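Uncharacterized protein aq_328 (Aquifex aeolicus, PDB 1R4V) is of unknown function but has an all-alpha histone fold, and its family is tentatively assigned a role in protein heterodimerization. Local coordinates at residues E21-L24 / R25-F29; I86-A89 / L90-H93; K128-Y131 / R132-M135; D144-K147 / K148-E152; K154-R157 / E158-E161. All coordinates share one frame; numbering follows the deposited sequence.

Contact 1 of 5, residues E21-L24 / R25-F29; sequences ETML and RPKGF. With ZN (zinc ion), chain E.
Glu21 lays its carboxylate over one face of the Arg25 guanidinium where a type I beta turn, Thr22 to Arg25, folds the chain back ahead of helix 29-40. The two planes are only 11° apart, so the groups stack, and Glu21 OE2 sits 3.5 Å from Arg25 CZ, above the centre of the group. The salt bridge, Glu21 OE2 to Arg25 NH2, acts through charge alone: no N-H points at the oxygen. The guanidinium has its stronger polar partners elsewhere: NE pairs with Asp46 and NH1 with Asp33. Arg25 reaches this buried place on an extended chain, with CG opposite its own backbone N (chi1 -168°), and its side chain also packs on Ile49 of helix 46-62. On the same tight side Glu21 OE1 binds a zinc ion at 2.0 Å, and Asp46 binds that metal too, which ties the start of the modelled chain to helix 46-62.

The other side of the turn is exposed and its bonds are weak. Arg25 N reaches Thr22 O at 3.5 Å, closing the turn loosely. Lys27, bent at chi2 and chi4, brings NZ to 3.3 Å from Met23 O, another weak bond. What binds this side more firmly is a water, which accepts from Lys27 NZ at 2.7 Å and donates to Arg25 O at 2.8 Å.

Contact 2 of 5, residues I86-A89 / L90-H93; sequences ITKA and LEEH
Ile86 and Glu91 meet through carbon, Ile86 CG2 lying 3.8 Å from Glu91 CG, while the same methyl group approaches Leu90 CB at 4.1 Å. Beyond that aliphatic touch the Glu91 chain runs on extended, and its two oxygens take different partners. OE2 receives Lys88 NZ at 3.2 Å, a salt bridge whose hydrogen bond is weak; Lys88 gets there by bending at chi2 and chi3, which folds its chain back across Glu91. OE1 is held by a water at 2.5 Å, and the water also donates to Ile86 O, so a solvent molecule links the carboxylate to the backbone just before the helix.

These side chains are arranged around the start of helix 88-98, where Thr87 is the N-cap. Its OG1 stands between the backbone N and the carbonyl carbon (chi1 58°), a position from which it can face the first turn, and it accepts from Leu90 N at 3.3 Å in a straight but weak capping bond. The carbonyl of Thr87 starts the regular helical pattern with a stronger bond: Glu91 N donates at 2.9 Å, with an N-H...O angle of 168° and in the carbonyl plane. Lys88 O continues the pattern by accepting from Glu92 N.

Further out, Leu90 is buried against Leu63, Phe171 and Leu138, and Ile86 rests on Leu63 and Leu81. One turn along, His93 packs its side chain on Leu140 and Met141 of helix 131-149.

Contact 3 of 5, residues K128-Y131 / R132-M135; sequences KSEY and RNIM
Residues Lys128 to Tyr131 form a type I beta turn, and Arg132 to Met135 carry on into the first turn of helix 131-149, which begins at Tyr131. Glu130 O accepts from Ile134 N at 3.1 Å, and Tyr131 O accepts from Met135 N at 3.0 Å. A water joins the two parts further, accepting from Arg132 N and donating to Lys128 O.

Between side chains the main bond runs from Asn133 ND2 to Glu130 OE1, at 2.9 Å and with an N-H...O angle of 171°. The oxygen lies in the amide plane of Asn133, yet it is met from above the carboxylate plane. A bend at chi2 (-58°) swings the Glu130 carboxylate back toward the helix for this. With an alanine in place of Glu130 the carboxylate is gone, and Asn133 ND2 would probably lose the acceptor that fixes the rotation of its amide.

On its other flanks the start of the helix is enclosed by the fold. Arg132 pairs with Asp107, Tyr131 meets Phe60 edge-to-face, Met135 packs on helices 46-62 and 106-113, and Glu130 and Asn133 lie against Gln98 of helix 88-98.

Contact 4 of 5, residues D144-K147 / K148-E152; sequences DVIK and KATGE
Ile146 O is gripped by two donors from one residue, Thr150 N at 3.0 Å and Thr150 OG1 at 2.8 Å. They arrive from opposite faces of the carbonyl plane, the hydroxyl 37° out of it and away from any lone pair. With chi1 at 64°, OG1 is turned back over the last helical turn, and the Ile146 and Thr150 side chains lie alongside each other, pointing the same way. A weaker bond from Ala149 N also reaches this carbonyl. The hydroxyl oxygen in turn accepts weakly from Glu152 N, joining the helical turn to the chain that leaves it.

At the earlier end of the contact, Asp144 and Lys148 form an i to i+4 salt bridge. Lys148 is extended beyond CG, and its NZ lies 2.8 Å from Asp144 OD1, which accepts through its syn lone pair, with a weak second bond to OD2. Nearer the backbone, Lys148 N donates to Asp144 O at 3.1 Å, and the lysine CB, CG and CD lie close to the same carbonyl oxygen.

Lys147, its chain bent at chi3, donates to Leu40 O, while its own carbonyl takes a water at 2.9 Å that accepts weakly from Gly151 N. Val145 and Ala149 pack on Ile166 of helix 157-168. Gly151, with phi 73°, leaves helical geometry here, so the whole arrangement is that of a helix C terminus, closing helix 131-149 before the loop to helix 157-168.

Contact 5 of 5, residues K154-R157 / E158-E161; sequences KPSR and EAME. With ZN (zinc ion), chain B.
The chain passes from the extended backbone of Pro155 and Ser156 into helix 157-168, where Met160 N donates to Ser156 O at 3.0 Å and Glu161 N to Arg157 O at 2.9 Å. Ser156 is the N-cap. Its OG, placed by chi1 of 65° between the backbone N and the carbonyl carbon, accepts from Ala159 N at 3.0 Å, while Ser156 N donates to Glu152 OE1 in the preceding loop. An alanine at this position would remove the hydroxyl, and Ala159 N would probably be left without its capping acceptor, weakening the first turn.

Behind the cap, Pro155 CB packs 3.8 Å from Met160 SE, the selenium of a selenomethionine whose chain bends at chi2 and chi3. Both residues also touch Ile146 of helix 131-149, and Met160 extends the packing to Thr48 and Leu51 of helix 46-62.

The outer side of the turn is charged. Arg157 and Glu158 lie side by side with their flat groups 71° apart, and Arg157 NH1 donates to the anti lone pair of Glu158 OE2 at 3.0 Å, the oxygen lying 22° out of the guanidinium plane. That oxygen also binds a zinc ion, so metal and arginine share it. Glu161, one turn further along the helix, supplies the other glutamate ligand: its OE1 lies 2.1 Å from the zinc, against 2.0 Å for Glu158 OE2.

Overall arrangement
Followed from the N terminus, the five contacts come in series; none nests within or crosses another. Contact 1 closes a turn before helix 29-40, contact 2 starts helix 88-98, and contact 3 opens helix 131-149. Contact 4 ends that same helix, and contact 5 begins helix 157-168 after the intervening loop. Contacts 4 and 5 touch, Thr150 CG2 lying 3.8 Å from Ala159 CB, so the two helix ends pack together. Contact 2 meets contact 3 through Ile86 and Ile134, and contact 4 through His93 and Asp144, which ties helix 88-98 and the residues before it to early and late parts of helix 131-149. Contact 1 stands apart, its nearest atoms about 8 Å from contact 3.

Contact 1 of 5, residues E21-L24 / R25-F29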
loop_
_atom_site.group_PDB
_atom_site.type_symbol
_atom_site.label_atom_id
_atom_site.label_comp_id
_atom_site.label_asym_id
_atom_site.label_seq_id
_atom_site.Cartn_x
_atom_site.Cartn_y
_atom_site.Cartn_z
ATOM N N GLU A 21 5.765 14.233 -19.242
ATOM C CA GLU A 21 6.277 14.318 -17.841
ATOM C C GLU A 21 7.729 14.781 -17.918
ATOM O O GLU A 21 8.368 14.632 -18.961
ATOM C CB GLU A 21 6.216 12.976 -17.089
ATOM C CG GLU A 21 5.084 12.002 -17.414
ATOM C CD GLU A 21 3.748 12.217 -16.703
ATOM O OE1 GLU A 21 3.599 13.084 -15.811
ATOM O OE2 GLU A 21 2.802 11.468 -17.045
ATOM N N THR A 22 8.238 15.332 -16.820
ATOM C CA THR A 22 9.643 15.729 -16.691
ATOM C C THR A 22 10.277 14.995 -15.508
ATOM O O THR A 22 9.659 14.103 -14.909
ATOM C CB THR A 22 9.788 17.271 -16.536
ATOM O OG1 THR A 22 9.108 17.712 -15.353
ATOM C CG2 THR A 22 9.115 18.024 -17.692
HETATM N N MSE A 23 11.508 15.374 -15.173
HETATM C CA MSE A 23 12.200 14.817 -14.018
HETATM C C MSE A 23 11.649 15.320 -12.676
HETATM O O MSE A 23 12.046 14.788 -11.629
HETATM C CB MSE A 23 13.706 15.091 -14.104
HETATM C CG MSE A 23 14.391 14.565 -15.375
HETATM SE SE MSE A 23 14.335 12.614 -15.598
HETATM C CE MSE A 23 15.401 12.060 -14.004
ATOM N N LEU A 24 10.761 16.320 -12.699
ATOM C CA LEU A 24 10.100 16.829 -11.486
ATOM C C LEU A 24 8.928 15.991 -11.005
ATOM O O LEU A 24 8.545 16.107 -9.842
ATOM C CB LEU A 24 9.628 18.286 -11.621
ATOM C CG LEU A 24 10.621 19.354 -11.130
ATOM C CD1 LEU A 24 10.790 19.421 -9.611
ATOM C CD2 LEU A 24 11.965 19.120 -11.755
ATOM N N ARG A 25 8.351 15.154 -11.862
ATOM C CA ARG A 25 7.266 14.287 -11.425
ATOM C C ARG A 25 7.749 13.598 -10.150
ATOM O O ARG A 25 8.871 13.080 -10.158
ATOM C CB ARG A 25 6.960 13.250 -12.493
ATOM C CG ARG A 25 5.667 12.496 -12.272
ATOM C CD ARG A 25 5.521 11.384 -13.275
ATOM N NE ARG A 25 4.144 10.922 -13.351
ATOM C CZ ARG A 25 3.754 9.868 -14.041
ATOM N NH1 ARG A 25 4.630 9.136 -14.695
ATOM N NH2 ARG A 25 2.478 9.536 -14.052
ATOM N N PRO A 26 6.949 13.573 -9.076
ATOM C CA PRO A 26 7.408 12.972 -7.823
ATOM C C PRO A 26 8.039 11.610 -8.078
ATOM O O PRO A 26 7.570 10.848 -8.916
ATOM C CB PRO A 26 6.128 12.877 -6.987
ATOM C CG PRO A 26 5.277 13.995 -7.477
ATOM C CD PRO A 26 5.572 14.086 -8.942
ATOM N N LYS A 27 9.122 11.321 -7.370
ATOM C CA LYS A 27 9.872 10.085 -7.580
ATOM C C LYS A 27 9.020 8.869 -7.231
ATOM O O LYS A 27 8.203 8.931 -6.321
ATOM C CB LYS A 27 11.195 10.120 -6.812
ATOM C CG LYS A 27 12.379 10.610 -7.655
ATOM C CD LYS A 27 12.183 11.982 -8.302
ATOM C CE LYS A 27 13.305 12.322 -9.292
ATOM N NZ LYS A 27 13.091 11.845 -10.700
ATOM N N GLY A 28 9.209 7.796 -7.991
ATOM C CA GLY A 28 8.391 6.596 -7.923
ATOM C C GLY A 28 7.217 6.528 -8.881
ATOM O O GLY A 28 6.899 5.432 -9.326
ATOM N N PHE A 29 6.583 7.665 -9.186
ATOM C CA PHE A 29 5.350 7.746 -9.993
ATOM C C PHE A 29 5.630 7.146 -11.357
ATOM O O PHE A 29 4.959 6.230 -11.839
ATOM C CB PHE A 29 4.891 9.198 -10.154
ATOM C CG PHE A 29 4.094 9.767 -9.006
ATOM C CD1 PHE A 29 4.414 9.508 -7.679
ATOM C CD2 PHE A 29 3.011 10.597 -9.268
ATOM C CE1 PHE A 29 3.684 10.053 -6.654
ATOM C CE2 PHE A 29 2.263 11.140 -8.240
ATOM C CZ PHE A 29 2.603 10.873 -6.928
HETATM ZN ZN ZN E . 3.263 14.370 -14.294
HETATM O O HOH W 1 10.769 12.062 -11.968
#

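Contact 2 of 5, residues I86-A89 / L90-H93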
loop_
_atom_site.group_PDB
_atom_site.type_symbol
_atom_site.label_atom_id
_atom_site.label_comp_id
_atom_site.label_asym_id
_atom_site.label_seq_id
_atom_site.Cartn_x
_atom_site.Cartn_y
_atom_site.Cartn_z
ATOM N N ILE A 86 -2.675 -7.775 9.770
ATOM C CA ILE A 86 -2.572 -8.315 8.424
ATOM C C ILE A 86 -3.309 -9.671 8.332
ATOM O O ILE A 86 -3.053 -10.546 9.151
ATOM C CB ILE A 86 -1.085 -8.457 8.011
ATOM C CG1 ILE A 86 -0.417 -7.073 7.974
ATOM C CG2 ILE A 86 -0.921 -9.158 6.668
ATOM C CD1 ILE A 86 1.093 -7.107 7.819
ATOM N N THR A 87 -4.213 -9.783 7.353
ATOM C CA THR A 87 -4.998 -10.972 7.009
ATOM C C THR A 87 -4.264 -11.849 6.020
ATOM O O THR A 87 -3.343 -11.373 5.367
ATOM C CB THR A 87 -6.335 -10.607 6.259
ATOM O OG1 THR A 87 -6.077 -9.867 5.044
ATOM C CG2 THR A 87 -7.217 -9.723 7.098
ATOM N N LYS A 88 -4.730 -13.094 5.886
ATOM C CA LYS A 88 -4.212 -14.064 4.931
ATOM C C LYS A 88 -4.246 -13.548 3.514
ATOM O O LYS A 88 -3.311 -13.790 2.758
ATOM C CB LYS A 88 -4.962 -15.400 5.013
ATOM C CG LYS A 88 -4.476 -16.303 6.138
ATOM C CD LYS A 88 -3.209 -17.080 5.733
ATOM C CE LYS A 88 -2.307 -17.346 6.939
ATOM N NZ LYS A 88 -0.953 -17.931 6.672
ATOM N N ALA A 89 -5.306 -12.842 3.138
ATOM C CA ALA A 89 -5.421 -12.299 1.797
ATOM C C ALA A 89 -4.305 -11.300 1.530
ATOM O O ALA A 89 -3.664 -11.375 0.489
ATOM C CB ALA A 89 -6.795 -11.649 1.568
ATOM N N LEU A 90 -4.072 -10.365 2.443
ATOM C CA LEU A 90 -2.959 -9.428 2.262
ATOM C C LEU A 90 -1.591 -10.106 2.304
ATOM O O LEU A 90 -0.704 -9.730 1.537
ATOM C CB LEU A 90 -3.008 -8.290 3.286
ATOM C CG LEU A 90 -1.920 -7.211 3.151
ATOM C CD1 LEU A 90 -1.817 -6.625 1.744
ATOM C CD2 LEU A 90 -2.170 -6.092 4.146
ATOM N N GLU A 91 -1.404 -11.071 3.197
ATOM C CA GLU A 91 -0.172 -11.863 3.250
ATOM C C GLU A 91 0.183 -12.462 1.891
ATOM O O GLU A 91 1.352 -12.481 1.522
ATOM C CB GLU A 91 -0.252 -13.002 4.267
ATOM C CG GLU A 91 0.200 -12.621 5.656
ATOM C CD GLU A 91 -0.360 -13.538 6.738
ATOM O OE1 GLU A 91 -0.788 -13.012 7.806
ATOM O OE2 GLU A 91 -0.372 -14.779 6.515
ATOM N N GLU A 92 -0.811 -12.940 1.155
ATOM C CA GLU A 92 -0.614 -13.480 -0.183
ATOM C C GLU A 92 -0.125 -12.410 -1.167
ATOM O O GLU A 92 0.825 -12.651 -1.914
ATOM C CB GLU A 92 -1.899 -14.154 -0.681
ATOM C CG GLU A 92 -1.682 -14.959 -1.950
ATOM C CD GLU A 92 -2.930 -15.651 -2.495
ATOM O OE1 GLU A 92 -3.841 -16.019 -1.702
ATOM O OE2 GLU A 92 -2.986 -15.836 -3.744
ATOM N N HIS A 93 -0.751 -11.236 -1.165
ATOM C CA HIS A 93 -0.270 -10.103 -1.944
ATOM C C HIS A 93 1.152 -9.673 -1.579
ATOM O O HIS A 93 1.941 -9.358 -2.466
ATOM C CB HIS A 93 -1.243 -8.933 -1.833
ATOM C CG HIS A 93 -2.476 -9.136 -2.643
ATOM N ND1 HIS A 93 -3.733 -9.224 -2.085
ATOM C CD2 HIS A 93 -2.640 -9.288 -3.976
ATOM C CE1 HIS A 93 -4.617 -9.418 -3.045
ATOM N NE2 HIS A 93 -3.981 -9.468 -4.201
HETATM O O HOH W 2 -2.906 -13.615 8.939
#

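Contact 3 of 5, residues K128-Y131 / R132-M135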
loop_
_atom_site.group_PDB
_atom_site.type_symbol
_atom_site.label_atom_id
_atom_site.label_comp_id
_atom_site.label_asym_id
_atom_site.label_seq_id
_atom_site.Cartn_x
_atom_site.Cartn_y
_atom_site.Cartn_z
ATOM N N LYS A 128 9.796 -1.798 10.715
ATOM C CA LYS A 128 10.048 -0.671 9.809
ATOM C C LYS A 128 10.705 -1.149 8.533
ATOM O O LYS A 128 10.345 -0.716 7.433
ATOM C CB LYS A 128 10.885 0.410 10.484
ATOM C CG LYS A 128 10.049 1.448 11.223
ATOM C CD LYS A 128 9.643 2.593 10.272
ATOM C CE LYS A 128 10.787 3.578 10.021
ATOM N NZ LYS A 128 10.744 4.213 8.646
ATOM N N SER A 129 11.651 -2.069 8.674
ATOM C CA SER A 129 12.314 -2.703 7.534
ATOM C C SER A 129 11.390 -3.486 6.619
ATOM O O SER A 129 11.751 -3.730 5.485
ATOM C CB SER A 129 13.402 -3.659 8.016
ATOM O OG SER A 129 14.410 -2.892 8.655
ATOM N N GLU A 130 10.217 -3.901 7.096
ATOM C CA GLU A 130 9.227 -4.602 6.265
ATOM C C GLU A 130 8.228 -3.694 5.575
ATOM O O GLU A 130 7.375 -4.203 4.864
ATOM C CB GLU A 130 8.405 -5.598 7.104
ATOM C CG GLU A 130 9.138 -6.881 7.454
ATOM C CD GLU A 130 9.624 -7.642 6.222
ATOM O OE1 GLU A 130 8.803 -7.910 5.304
ATOM O OE2 GLU A 130 10.841 -7.968 6.178
ATOM N N TYR A 131 8.281 -2.390 5.802
ATOM C CA TYR A 131 7.286 -1.482 5.256
ATOM C C TYR A 131 7.247 -1.520 3.742
ATOM O O TYR A 131 6.193 -1.314 3.143
ATOM C CB TYR A 131 7.562 -0.050 5.707
ATOM C CG TYR A 131 7.051 0.370 7.048
ATOM C CD1 TYR A 131 6.524 -0.540 7.982
ATOM C CD2 TYR A 131 7.079 1.715 7.392
ATOM C CE1 TYR A 131 6.062 -0.111 9.232
ATOM C CE2 TYR A 131 6.597 2.156 8.624
ATOM C CZ TYR A 131 6.086 1.249 9.531
ATOM O OH TYR A 131 5.650 1.748 10.722
ATOM N N ARG A 132 8.389 -1.735 3.094
ATOM C CA ARG A 132 8.368 -1.807 1.632
ATOM C C ARG A 132 7.572 -3.009 1.115
ATOM O O ARG A 132 6.862 -2.914 0.119
ATOM C CB ARG A 132 9.791 -1.753 1.064
ATOM C CG ARG A 132 10.672 -2.960 1.378
ATOM C CD ARG A 132 12.099 -2.805 0.820
ATOM N NE ARG A 132 12.023 -2.315 -0.554
ATOM C CZ ARG A 132 11.681 -3.064 -1.596
ATOM N NH1 ARG A 132 11.635 -2.494 -2.791
ATOM N NH2 ARG A 132 11.400 -4.363 -1.471
ATOM N N ASN A 133 7.664 -4.144 1.805
ATOM C CA ASN A 133 6.909 -5.336 1.439
ATOM C C ASN A 133 5.427 -5.149 1.715
ATOM O O ASN A 133 4.608 -5.552 0.918
ATOM C CB ASN A 133 7.460 -6.567 2.131
ATOM C CG ASN A 133 8.877 -6.850 1.673
ATOM O OD1 ASN A 133 9.206 -6.679 0.491
ATOM N ND2 ASN A 133 9.729 -7.234 2.613
ATOM N N ILE A 134 5.090 -4.525 2.830
ATOM C CA ILE A 134 3.679 -4.269 3.153
ATOM C C ILE A 134 3.054 -3.346 2.119
ATOM O O ILE A 134 1.950 -3.612 1.627
ATOM C CB ILE A 134 3.568 -3.690 4.560
ATOM C CG1 ILE A 134 4.020 -4.749 5.573
ATOM C CG2 ILE A 134 2.139 -3.245 4.836
ATOM C CD1 ILE A 134 4.173 -4.241 6.994
HETATM N N MSE A 135 3.750 -2.262 1.788
HETATM C CA MSE A 135 3.240 -1.304 0.826
HETATM C C MSE A 135 3.145 -1.908 -0.558
HETATM O O MSE A 135 2.191 -1.659 -1.269
HETATM C CB MSE A 135 4.087 -0.040 0.764
HETATM C CG MSE A 135 3.148 1.138 0.414
HETATM SE SE MSE A 135 4.229 2.577 -0.136
HETATM C CE MSE A 135 2.982 3.643 -1.333
HETATM O O HOH W 3 10.898 -0.847 4.216
#

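Contact 4 of 5, residues D144-K147 / K148-E152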
loop_
_atom_site.group_PDB
_atom_site.type_symbol
_atom_site.label_atom_id
_atom_site.label_comp_id
_atom_site.label_asym_id
_atom_site.label_seq_id
_atom_site.Cartn_x
_atom_site.Cartn_y
_atom_site.Cartn_z
ATOM N N ASP A 144 -5.561 -5.311 -8.059
ATOM C CA ASP A 144 -6.509 -6.409 -8.175
ATOM C C ASP A 144 -7.927 -5.840 -8.073
ATOM O O ASP A 144 -8.788 -6.156 -8.880
ATOM C CB ASP A 144 -6.253 -7.471 -7.102
ATOM C CG ASP A 144 -7.142 -8.723 -7.268
ATOM O OD1 ASP A 144 -7.270 -9.256 -8.395
ATOM O OD2 ASP A 144 -7.749 -9.261 -6.311
ATOM N N VAL A 145 -8.160 -4.969 -7.099
ATOM C CA VAL A 145 -9.462 -4.374 -6.883
ATOM C C VAL A 145 -9.801 -3.441 -8.050
ATOM O O VAL A 145 -10.942 -3.464 -8.506
ATOM C CB VAL A 145 -9.524 -3.649 -5.524
ATOM C CG1 VAL A 145 -10.886 -2.948 -5.349
ATOM C CG2 VAL A 145 -9.277 -4.678 -4.398
ATOM N N ILE A 146 -8.847 -2.653 -8.549
ATOM C CA ILE A 146 -9.124 -1.760 -9.694
ATOM C C ILE A 146 -9.664 -2.546 -10.887
ATOM O O ILE A 146 -10.665 -2.183 -11.499
ATOM C CB ILE A 146 -7.848 -0.984 -10.106
ATOM C CG1 ILE A 146 -7.504 0.077 -9.042
ATOM C CG2 ILE A 146 -7.971 -0.358 -11.488
ATOM C CD1 ILE A 146 -6.094 0.541 -9.081
ATOM N N LYS A 147 -8.974 -3.627 -11.223
ATOM C CA LYS A 147 -9.367 -4.497 -12.324
ATOM C C LYS A 147 -10.696 -5.197 -12.130
ATOM O O LYS A 147 -11.436 -5.372 -13.100
ATOM C CB LYS A 147 -8.271 -5.519 -12.586
ATOM C CG LYS A 147 -7.099 -4.834 -13.281
ATOM C CD LYS A 147 -6.144 -5.821 -13.934
ATOM C CE LYS A 147 -5.178 -6.391 -12.926
ATOM N NZ LYS A 147 -4.040 -6.988 -13.667
ATOM N N LYS A 148 -11.003 -5.584 -10.900
ATOM C CA LYS A 148 -12.278 -6.233 -10.597
ATOM C C LYS A 148 -13.447 -5.288 -10.319
ATOM O O LYS A 148 -14.597 -5.721 -10.342
ATOM C CB LYS A 148 -12.082 -7.173 -9.416
ATOM C CG LYS A 148 -11.404 -8.439 -9.869
ATOM C CD LYS A 148 -10.723 -9.181 -8.776
ATOM C CE LYS A 148 -10.080 -10.415 -9.399
ATOM N NZ LYS A 148 -9.341 -11.157 -8.388
ATOM N N ALA A 149 -13.195 -4.012 -10.073
ATOM C CA ALA A 149 -14.270 -3.078 -9.711
ATOM C C ALA A 149 -14.545 -1.916 -10.668
ATOM O O ALA A 149 -15.671 -1.461 -10.712
ATOM C CB ALA A 149 -14.040 -2.537 -8.320
ATOM N N THR A 150 -13.573 -1.428 -11.431
ATOM C CA THR A 150 -13.763 -0.182 -12.165
ATOM C C THR A 150 -14.375 -0.344 -13.543
ATOM O O THR A 150 -15.128 0.540 -13.944
ATOM C CB THR A 150 -12.457 0.635 -12.320
ATOM O OG1 THR A 150 -11.484 -0.058 -13.104
ATOM C CG2 THR A 150 -11.795 0.880 -10.981
ATOM N N GLY A 151 -14.048 -1.418 -14.266
ATOM C CA GLY A 151 -14.482 -1.598 -15.657
ATOM C C GLY A 151 -13.792 -0.729 -16.696
ATOM O O GLY A 151 -14.190 -0.708 -17.865
ATOM N N GLU A 152 -12.750 -0.026 -16.270
ATOM C CA GLU A 152 -12.016 0.947 -17.063
ATOM C C GLU A 152 -10.517 0.595 -17.036
ATOM O O GLU A 152 -9.936 0.511 -15.959
ATOM C CB GLU A 152 -12.226 2.337 -16.450
ATOM C CG GLU A 152 -13.650 2.868 -16.550
ATOM C CD GLU A 152 -14.040 3.958 -15.550
ATOM O OE1 GLU A 152 -13.173 4.558 -14.876
ATOM O OE2 GLU A 152 -15.272 4.210 -15.429
HETATM O O HOH W 4 -11.595 -3.071 -14.830
#

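Contact 5 of 5, residues K154-R157 / E158-E161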
loop_
_atom_site.group_PDB
_atom_site.type_symbol
_atom_site.label_atom_id
_atom_site.label_comp_id
_atom_site.label_asym_id
_atom_site.label_seq_id
_atom_site.Cartn_x
_atom_site.Cartn_y
_atom_site.Cartn_z
ATOM N N LYS A 154 -8.312 2.643 -17.975
ATOM C CA LYS A 154 -7.835 3.927 -17.477
ATOM C C LYS A 154 -8.857 4.448 -16.466
ATOM O O LYS A 154 -9.779 5.152 -16.850
ATOM C CB LYS A 154 -7.655 4.920 -18.637
ATOM C CG LYS A 154 -7.074 6.255 -18.176
ATOM C CD LYS A 154 -6.785 7.187 -19.344
ATOM C CE LYS A 154 -6.417 8.568 -18.823
ATOM N NZ LYS A 154 -5.944 9.453 -19.940
ATOM N N PRO A 155 -8.737 4.109 -15.187
ATOM C CA PRO A 155 -9.753 4.520 -14.231
ATOM C C PRO A 155 -9.929 6.034 -14.097
ATOM O O PRO A 155 -8.968 6.791 -14.099
ATOM C CB PRO A 155 -9.308 3.897 -12.905
ATOM C CG PRO A 155 -8.059 3.139 -13.172
ATOM C CD PRO A 155 -7.691 3.264 -14.588
ATOM N N SER A 156 -11.178 6.452 -13.994
ATOM C CA SER A 156 -11.513 7.833 -13.692
ATOM C C SER A 156 -11.282 8.147 -12.223
ATOM O O SER A 156 -11.081 7.249 -11.416
ATOM C CB SER A 156 -12.988 8.050 -14.025
ATOM O OG SER A 156 -13.840 7.268 -13.187
ATOM N N ARG A 157 -11.343 9.430 -11.875
ATOM C CA ARG A 157 -11.340 9.881 -10.479
ATOM C C ARG A 157 -12.433 9.173 -9.673
ATOM O O ARG A 157 -12.164 8.619 -8.611
ATOM C CB ARG A 157 -11.562 11.394 -10.427
ATOM C CG ARG A 157 -11.353 12.040 -9.080
ATOM C CD ARG A 157 -12.517 12.888 -8.621
ATOM N NE ARG A 157 -12.724 14.037 -9.461
ATOM C CZ ARG A 157 -13.815 14.397 -10.141
ATOM N NH1 ARG A 157 -14.978 13.745 -10.167
ATOM N NH2 ARG A 157 -13.700 15.505 -10.831
ATOM N N GLU A 158 -13.670 9.196 -10.161
ATOM C CA GLU A 158 -14.765 8.528 -9.461
ATOM C C GLU A 158 -14.563 7.004 -9.320
ATOM O O GLU A 158 -14.898 6.451 -8.274
ATOM C CB GLU A 158 -16.126 8.887 -10.083
ATOM C CG GLU A 158 -16.472 10.384 -9.930
ATOM C CD GLU A 158 -16.585 10.856 -8.483
ATOM O OE1 GLU A 158 -16.984 10.046 -7.631
ATOM O OE2 GLU A 158 -16.270 12.010 -8.122
ATOM N N ALA A 159 -14.008 6.339 -10.328
ATOM C CA ALA A 159 -13.702 4.901 -10.245
ATOM C C ALA A 159 -12.724 4.646 -9.104
ATOM O O ALA A 159 -12.921 3.748 -8.290
ATOM C CB ALA A 159 -13.136 4.366 -11.560
HETATM N N MSE A 160 -11.681 5.462 -9.019
HETATM C CA MSE A 160 -10.676 5.323 -7.975
HETATM C C MSE A 160 -11.211 5.636 -6.587
HETATM O O MSE A 160 -10.839 4.975 -5.610
HETATM C CB MSE A 160 -9.517 6.270 -8.258
HETATM C CG MSE A 160 -8.737 5.836 -9.493
HETATM SE SE MSE A 160 -8.007 3.963 -9.298
HETATM C CE MSE A 160 -7.306 4.025 -7.649
ATOM N N GLU A 161 -12.055 6.666 -6.498
ATOM C CA GLU A 161 -12.748 6.970 -5.250
ATOM C C GLU A 161 -13.590 5.799 -4.780
ATOM O O GLU A 161 -13.635 5.502 -3.581
ATOM C CB GLU A 161 -13.598 8.234 -5.384
ATOM C CG GLU A 161 -12.771 9.503 -5.532
ATOM C CD GLU A 161 -13.642 10.734 -5.756
ATOM O OE1 GLU A 161 -14.692 10.840 -5.146
ATOM O OE2 GLU A 161 -13.296 11.606 -6.568
HETATM ZN ZN ZN B . -15.973 12.192 -6.131
#